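Local coordinates for regulatory protein E2 (PDB 2JEX) that probably helps start viral DNA replication together with protein E1 and regulates viral transcription, this chain being its N-terminal transactivation domain, at residues A[104-107]-A[108-111]; A[151-155]-A[156-160]; A[174-177]-A[178-182]. The protein carries 1 engineered substitution. All coordinates share one frame; numbering follows the deposited sequence.

Interaction 1 of 3, residues A[104-107]-A[108-111]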
loop_
_atom_site.group_PDB
_atom_site.type_symbol
_atom_site.label_atom_id
_atom_site.label_comp_id
_atom_site.label_asym_id
_atom_site.label_seq_id
_atom_site.Cartn_x
_atom_site.Cartn_y
_atom_site.Cartn_z
ATOM N N SER A 104 -2.727 1.251 2.188
ATOM C CA SER A 104 -3.680 2.275 1.743
ATOM C C SER A 104 -4.943 1.605 1.215
ATOM O O SER A 104 -4.918 0.422 0.852
ATOM C CB SER A 104 -3.085 3.120 0.604
ATOM O OG SER A 104 -2.008 3.936 1.044
ATOM N N GLU A 105 -6.035 2.368 1.151
ATOM C CA GLU A 105 -7.329 1.835 0.727
ATOM C C GLU A 105 -7.468 1.781 -0.798
ATOM O O GLU A 105 -7.082 2.726 -1.499
ATOM C CB GLU A 105 -8.480 2.620 1.360
ATOM C CG GLU A 105 -8.667 2.353 2.860
ATOM C CD GLU A 105 -9.616 1.193 3.168
ATOM O OE1 GLU A 105 -10.307 1.260 4.211
ATOM O OE2 GLU A 105 -9.675 0.215 2.388
ATOM N N PRO A 106 -7.992 0.652 -1.322
ATOM C CA PRO A 106 -8.418 -0.524 -0.557
ATOM C C PRO A 106 -7.240 -1.419 -0.154
ATOM O O PRO A 106 -6.250 -1.520 -0.892
ATOM C CB PRO A 106 -9.354 -1.242 -1.529
ATOM C CG PRO A 106 -8.799 -0.914 -2.878
ATOM C CD PRO A 106 -8.186 0.461 -2.775
ATOM N N LYS A 107 -7.370 -2.067 1.005
ATOM C CA LYS A 107 -6.254 -2.734 1.680
ATOM C C LYS A 107 -5.806 -4.042 1.025
ATOM O O LYS A 107 -6.619 -4.775 0.457
ATOM C CB LYS A 107 -6.602 -3.006 3.150
ATOM C CG LYS A 107 -6.769 -1.764 4.002
ATOM C CD LYS A 107 -6.913 -2.125 5.488
ATOM C CE LYS A 107 -7.303 -0.884 6.298
ATOM N NZ LYS A 107 -7.721 -1.246 7.684
ATOM N N ARG A 108 -4.508 -4.331 1.149
ATOM C CA ARG A 108 -3.887 -5.553 0.622
ATOM C C ARG A 108 -3.924 -5.679 -0.908
ATOM O O ARG A 108 -4.271 -6.730 -1.444
ATOM C CB ARG A 108 -4.456 -6.816 1.293
ATOM C CG ARG A 108 -4.163 -6.925 2.778
ATOM C CD ARG A 108 -4.091 -8.374 3.232
ATOM N NE ARG A 108 -3.115 -8.593 4.306
ATOM C CZ ARG A 108 -2.893 -7.775 5.338
ATOM N NH1 ARG A 108 -3.593 -6.653 5.489
ATOM N NH2 ARG A 108 -1.974 -8.092 6.238
ATOM N N CYS A 109 -3.552 -4.601 -1.595
ATOM C CA CYS A 109 -3.332 -4.625 -3.041
ATOM C C CYS A 109 -2.309 -3.567 -3.448
ATOM O O CYS A 109 -2.202 -2.510 -2.815
ATOM C CB CYS A 109 -4.648 -4.468 -3.835
ATOM S SG CYS A 109 -5.442 -2.823 -3.829
ATOM N N PHE A 110 -1.552 -3.857 -4.503
ATOM C CA PHE A 110 -0.570 -2.911 -5.006
ATOM C C PHE A 110 -1.246 -1.896 -5.926
ATOM O O PHE A 110 -2.267 -2.193 -6.556
ATOM C CB PHE A 110 0.604 -3.640 -5.670
ATOM C CG PHE A 110 1.290 -4.630 -4.756
ATOM C CD1 PHE A 110 1.058 -5.999 -4.889
ATOM C CD2 PHE A 110 2.141 -4.193 -3.740
ATOM C CE1 PHE A 110 1.671 -6.915 -4.038
ATOM C CE2 PHE A 110 2.767 -5.108 -2.881
ATOM C CZ PHE A 110 2.531 -6.470 -3.025
ATOM N N LYS A 111 -0.699 -0.683 -5.965
ATOM C CA LYS A 111 -1.396 0.444 -6.585
ATOM C C LYS A 111 -0.458 1.384 -7.325
ATOM O O LYS A 111 0.569 1.790 -6.787
ATOM C CB LYS A 111 -2.181 1.247 -5.537
ATOM C CG LYS A 111 -2.897 0.429 -4.479
ATOM C CD LYS A 111 -3.837 1.303 -3.677
ATOM C CE LYS A 111 -4.039 0.824 -2.263
ATOM N NZ LYS A 111 -4.026 -0.656 -2.067
#
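K111 NZ meets the flat carbonyl groups of P106 and C109 from different sides. It stands above the C109 carbonyl plane, 36° out of it, with K111 NZ to C109 O 2.7 Å. The P106 carbonyl is met more directly: NZ lies 2.7 Å from P106 O, tilted 24° from that plane. A third bond, from NZ to S104 O at 3.2 Å, is weak. The P106 ring is touched at two of its carbons, CG by C109 SG at 4.0 Å and CD by K111 CE at 4.2 Å. The three carbonyls line the turn between helix 99-103, which S104 follows directly, and strand 110-120 of the large antiparallel sheet. The cis peptide before P106 is part of the bend of this loop. K111 runs back from the strand as a largely extended chain and bends only at its last torsion (chi4 -34°), a twist that carries NZ in among the three oxygens. On the way CE passes S104 CB at 3.8 Å. Two firm carbonyl acceptors and a weak third would probably favour the charged form of this buried lysine. Around the loop, L137 of strand 128-140 packs on both P106 and K111, while S104 OG bonds to D100 O and R108 forms a salt bridge with E74.

Interaction 2 of 3, residues A[151-155]-A[156-160]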
loop_
_atom_site.group_PDB
_atom_site.type_symbol
_atom_site.label_atom_id
_atom_site.label_comp_id
_atom_site.label_asym_id
_atom_site.label_seq_id
_atom_site.Cartn_x
_atom_site.Cartn_y
_atom_site.Cartn_z
ATOM N N GLY A 151 -12.001 4.699 -8.915
ATOM C CA GLY A 151 -12.495 6.040 -9.166
ATOM C C GLY A 151 -13.412 6.470 -8.048
ATOM O O GLY A 151 -13.605 5.726 -7.090
ATOM N N ALA A 152 -13.964 7.672 -8.189
ATOM C CA ALA A 152 -14.940 8.230 -7.267
ATOM C C ALA A 152 -16.185 8.724 -8.007
ATOM O O ALA A 152 -16.104 9.199 -9.149
ATOM C CB ALA A 152 -14.325 9.367 -6.486
ATOM N N ASP A 153 -17.334 8.598 -7.352
ATOM C CA ASP A 153 -18.571 9.190 -7.839
ATOM C C ASP A 153 -19.305 9.829 -6.660
ATOM O O ASP A 153 -18.676 10.153 -5.655
ATOM C CB ASP A 153 -19.428 8.146 -8.562
ATOM C CG ASP A 153 -19.768 6.948 -7.693
ATOM O OD1 ASP A 153 -20.140 5.905 -8.262
ATOM O OD2 ASP A 153 -19.669 7.039 -6.448
ATOM N N GLY A 154 -20.619 10.012 -6.778
ATOM C CA GLY A 154 -21.425 10.619 -5.715
ATOM C C GLY A 154 -21.576 9.768 -4.465
ATOM O O GLY A 154 -21.895 10.281 -3.396
ATOM N N THR A 155 -21.342 8.467 -4.595
ATOM C CA THR A 155 -21.524 7.536 -3.491
ATOM C C THR A 155 -20.228 7.377 -2.671
ATOM O O THR A 155 -20.253 7.411 -1.438
ATOM C CB THR A 155 -22.058 6.177 -4.018
ATOM O OG1 THR A 155 -23.301 6.388 -4.702
ATOM C CG2 THR A 155 -22.286 5.186 -2.892
ATOM N N GLY A 156 -19.101 7.223 -3.358
ATOM C CA GLY A 156 -17.839 7.001 -2.692
ATOM C C GLY A 156 -16.717 6.624 -3.630
ATOM O O GLY A 156 -16.781 6.851 -4.841
ATOM N N LEU A 157 -15.673 6.060 -3.047
ATOM C CA LEU A 157 -14.551 5.531 -3.796
ATOM C C LEU A 157 -14.809 4.048 -4.000
ATOM O O LEU A 157 -15.328 3.372 -3.113
ATOM C CB LEU A 157 -13.258 5.777 -3.031
ATOM C CG LEU A 157 -13.043 7.172 -2.439
ATOM C CD1 LEU A 157 -11.893 7.144 -1.418
ATOM C CD2 LEU A 157 -12.737 8.157 -3.520
ATOM N N TYR A 158 -14.464 3.559 -5.183
ATOM C CA TYR A 158 -14.894 2.240 -5.638
ATOM C C TYR A 158 -13.866 1.686 -6.610
ATOM O O TYR A 158 -13.084 2.438 -7.202
ATOM C CB TYR A 158 -16.248 2.345 -6.364
ATOM C CG TYR A 158 -16.158 3.086 -7.687
ATOM C CD1 TYR A 158 -15.733 2.432 -8.847
ATOM C CD2 TYR A 158 -16.474 4.442 -7.776
ATOM C CE1 TYR A 158 -15.622 3.103 -10.052
ATOM C CE2 TYR A 158 -16.383 5.128 -8.996
ATOM C CZ TYR A 158 -15.953 4.450 -10.124
ATOM O OH TYR A 158 -15.847 5.095 -11.331
ATOM N N TYR A 159 -13.896 0.371 -6.787
ATOM C CA TYR A 159 -13.146 -0.284 -7.854
ATOM C C TYR A 159 -14.093 -1.199 -8.608
ATOM O O TYR A 159 -15.085 -1.665 -8.044
ATOM C CB TYR A 159 -11.944 -1.069 -7.294
ATOM C CG TYR A 159 -12.306 -2.222 -6.374
ATOM C CD1 TYR A 159 -12.371 -2.040 -4.990
ATOM C CD2 TYR A 159 -12.568 -3.494 -6.884
ATOM C CE1 TYR A 159 -12.700 -3.084 -4.138
ATOM C CE2 TYR A 159 -12.901 -4.549 -6.039
ATOM C CZ TYR A 159 -12.961 -4.334 -4.663
ATOM O OH TYR A 159 -13.288 -5.371 -3.817
ATOM N N CYS A 160 -13.796 -1.448 -9.879
ATOM C CA CYS A 160 -14.592 -2.388 -10.669
ATOM C C CYS A 160 -13.782 -3.557 -11.225
ATOM O O CYS A 160 -12.608 -3.407 -11.581
ATOM C CB CYS A 160 -15.393 -1.687 -11.776
ATOM S SG CYS A 160 -14.762 -0.087 -12.330
#
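G151 and Y158 meet twice over. Their backbones form an antiparallel hydrogen-bonded pair, with G151 N to Y158 O and Y158 N to G151 O each 3.0 Å long. The Y158 ring also lies over the glycine: G151 CA sits 4.2 Å from the ring centroid and 24° off its normal, a CH-pi contact, while G151 O lies above the same ring offset toward the rim. With chi1 at 68°, Y158 CG is set between its own N and carbonyl carbon, which turns the ring back over the neighbouring strand, where G151 has no side chain to obstruct it. A152 and L157 follow as a non-hydrogen-bonded pair facing the other side of the sheet, and A152 CB packs 3.6 Å from L157 CD2.

Beyond this pair the chain reverses. D153 N donates to G156 O, and D153 OD2 takes two backbone N-H groups: G156 N, nearly along its C-O axis at 3.1 Å, and T155 N, from above the carboxylate plane at 2.9 Å. The other oxygen, OD1, is held by a salt bridge to R167 and a hydrogen bond to Y169 OH, so both ends of the carboxylate are fixed. The carboxylate and the Y158 ring cross with their planes 36° apart. F173 packs on A152 and L157. The whole is a tight beta hairpin joining strands 145-152 and 157-161, whose reversal includes an Asx turn, D153 OD2 accepting from T155 N two residues on.

Interaction 3 of 3, residues A[174-177]-A[178-182]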
loop_
_atom_site.group_PDB
_atom_site.type_symbol
_atom_site.label_atom_id
_atom_site.label_comp_id
_atom_site.label_asym_id
_atom_site.label_seq_id
_atom_site.Cartn_x
_atom_site.Cartn_y
_atom_site.Cartn_z
ATOM N N GLY A 174 -21.073 9.360 2.154
ATOM C CA GLY A 174 -22.121 9.629 3.123
ATOM C C GLY A 174 -21.634 9.441 4.541
ATOM O O GLY A 174 -22.114 10.112 5.451
ATOM N N ASP A 175 -20.687 8.520 4.727
ATOM C CA ASP A 175 -20.023 8.338 6.018
ATOM C C ASP A 175 -19.052 9.493 6.305
ATOM O O ASP A 175 -18.847 9.860 7.459
ATOM C CB ASP A 175 -19.292 6.984 6.093
ATOM C CG ASP A 175 -20.252 5.770 6.140
ATOM O OD1 ASP A 175 -19.912 4.737 5.522
ATOM O OD2 ASP A 175 -21.327 5.828 6.791
ATOM N N GLU A 176 -18.450 10.058 5.259
ATOM C CA GLU A 176 -17.569 11.225 5.402
ATOM C C GLU A 176 -18.354 12.489 5.758
ATOM O O GLU A 176 -17.953 13.244 6.644
ATOM C CB GLU A 176 -16.736 11.440 4.139
ATOM C CG GLU A 176 -15.758 10.298 3.836
ATOM C CD GLU A 176 -14.764 10.023 4.973
ATOM O OE1 GLU A 176 -14.878 8.954 5.616
ATOM O OE2 GLU A 176 -13.878 10.866 5.232
ATOM N N ALA A 177 -19.492 12.690 5.086
ATOM C CA ALA A 177 -20.361 13.833 5.338
ATOM C C ALA A 177 -21.031 13.784 6.723
ATOM O O ALA A 177 -21.416 14.817 7.275
ATOM C CB ALA A 177 -21.411 13.951 4.232
ATOM N N ALA A 178 -21.176 12.583 7.272
ATOM C CA ALA A 178 -21.720 12.398 8.621
ATOM C C ALA A 178 -20.725 12.908 9.669
ATOM O O ALA A 178 -21.097 13.186 10.812
ATOM C CB ALA A 178 -22.026 10.941 8.860
ATOM N N ARG A 179 -19.459 13.012 9.269
ATOM C CA ARG A 179 -18.410 13.536 10.136
ATOM C C ARG A 179 -18.176 15.028 9.907
ATOM O O ARG A 179 -18.032 15.785 10.876
ATOM C CB ARG A 179 -17.087 12.787 9.929
ATOM C CG ARG A 179 -17.132 11.283 10.183
ATOM C CD ARG A 179 -15.740 10.663 10.026
ATOM N NE ARG A 179 -14.843 11.066 11.115
ATOM C CZ ARG A 179 -13.529 10.847 11.155
ATOM N NH1 ARG A 179 -12.907 10.223 10.155
ATOM N NH2 ARG A 179 -12.832 11.264 12.208
ATOM N N PHE A 180 -18.150 15.442 8.634
ATOM C CA PHE A 180 -17.572 16.737 8.251
ATOM C C PHE A 180 -18.577 17.766 7.733
ATOM O O PHE A 180 -18.203 18.903 7.427
ATOM C CB PHE A 180 -16.447 16.532 7.226
ATOM C CG PHE A 180 -15.409 15.513 7.641
ATOM C CD1 PHE A 180 -15.068 14.472 6.795
ATOM C CD2 PHE A 180 -14.783 15.591 8.887
ATOM C CE1 PHE A 180 -14.115 13.538 7.160
ATOM C CE2 PHE A 180 -13.828 14.661 9.270
ATOM C CZ PHE A 180 -13.490 13.628 8.399
ATOM N N SER A 181 -19.838 17.366 7.619
ATOM C CA SER A 181 -20.886 18.274 7.178
ATOM C C SER A 181 -21.981 18.459 8.226
ATOM O O SER A 181 -22.167 17.633 9.121
ATOM C CB SER A 181 -21.514 17.823 5.848
ATOM O OG SER A 181 -22.578 16.911 6.066
ATOM N N THR A 182 -22.703 19.563 8.076
ATOM C CA THR A 182 -23.808 19.920 8.955
ATOM C C THR A 182 -25.160 19.663 8.270
ATOM O O THR A 182 -26.179 19.472 8.943
ATOM C CB THR A 182 -23.675 21.395 9.431
ATOM O OG1 THR A 182 -23.523 22.263 8.303
ATOM C CG2 THR A 182 -22.448 21.558 10.298
#
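E176, A177, F180 and S181 come together in the last turn of helix 173-180, where i to i+4 bonds are joined by an i to i+3 bond and by a serine hydroxyl, and S181 is the first residue to leave helical backbone angles. Among the backbone bonds, A178 N reaches G174 O in a weak one of 3.2 Å. E176 O then accepts two donors: F180 N, in the carbonyl plane at 3.0 Å, gives the alpha-helical spacing, whereas R179 N, also at 3.0 Å, comes from 62° above that plane with the shorter i to i+3 spacing.

The aromatic contacts centre on the F180 ring. E176 OE2 lies at its edge, in plane, 3.3 Å from CE1, the two side chains running alongside each other in the same direction with carboxylate and ring planes 64° apart. E176 bends at chi2 (-58°), which brings the carboxylate round to that edge, and the same OE2 is hydrogen-bonded to Y131 OH. R179 CB sits over the centre of one ring face, 3.7 Å above the plane. Residues 178-182 touch a crystal neighbour.

Apolar packing is carried by A177, which is buried against F121, a residue S181 also touches. Beyond the helix, T182 N bonds to D122 OD2. The carbonyl oxygen of A177 is gripped twice by one residue, S181 N and S181 OG arriving from opposite faces of its plane, with S181 OG just 2.7 Å from A177 O.

How the interactions relate
From the N terminus, the contacts come strictly in series, and none nests in or crosses another. Interaction 1 closes the loop that leads from helix 99-103 into strand 110-120, which lies between strands 128-140 and 186-189 in the seven-stranded antiparallel sheet. Interaction 2 closes the reversal between strands 145-152 and 157-161, on the side of that sheet bounded by strand 166-169. Interaction 3 ends helix 173-180, from which the chain goes on to strand 186-189, beside strand 110-120. Interactions 1 and 2 touch: P106 CG packs 4.3 Å from Y159 CD1. Interactions 2 and 3 do not touch, although their nearest atoms are about 4 Å apart; interactions 1 and 3 keep about 9 Å between nearest atoms.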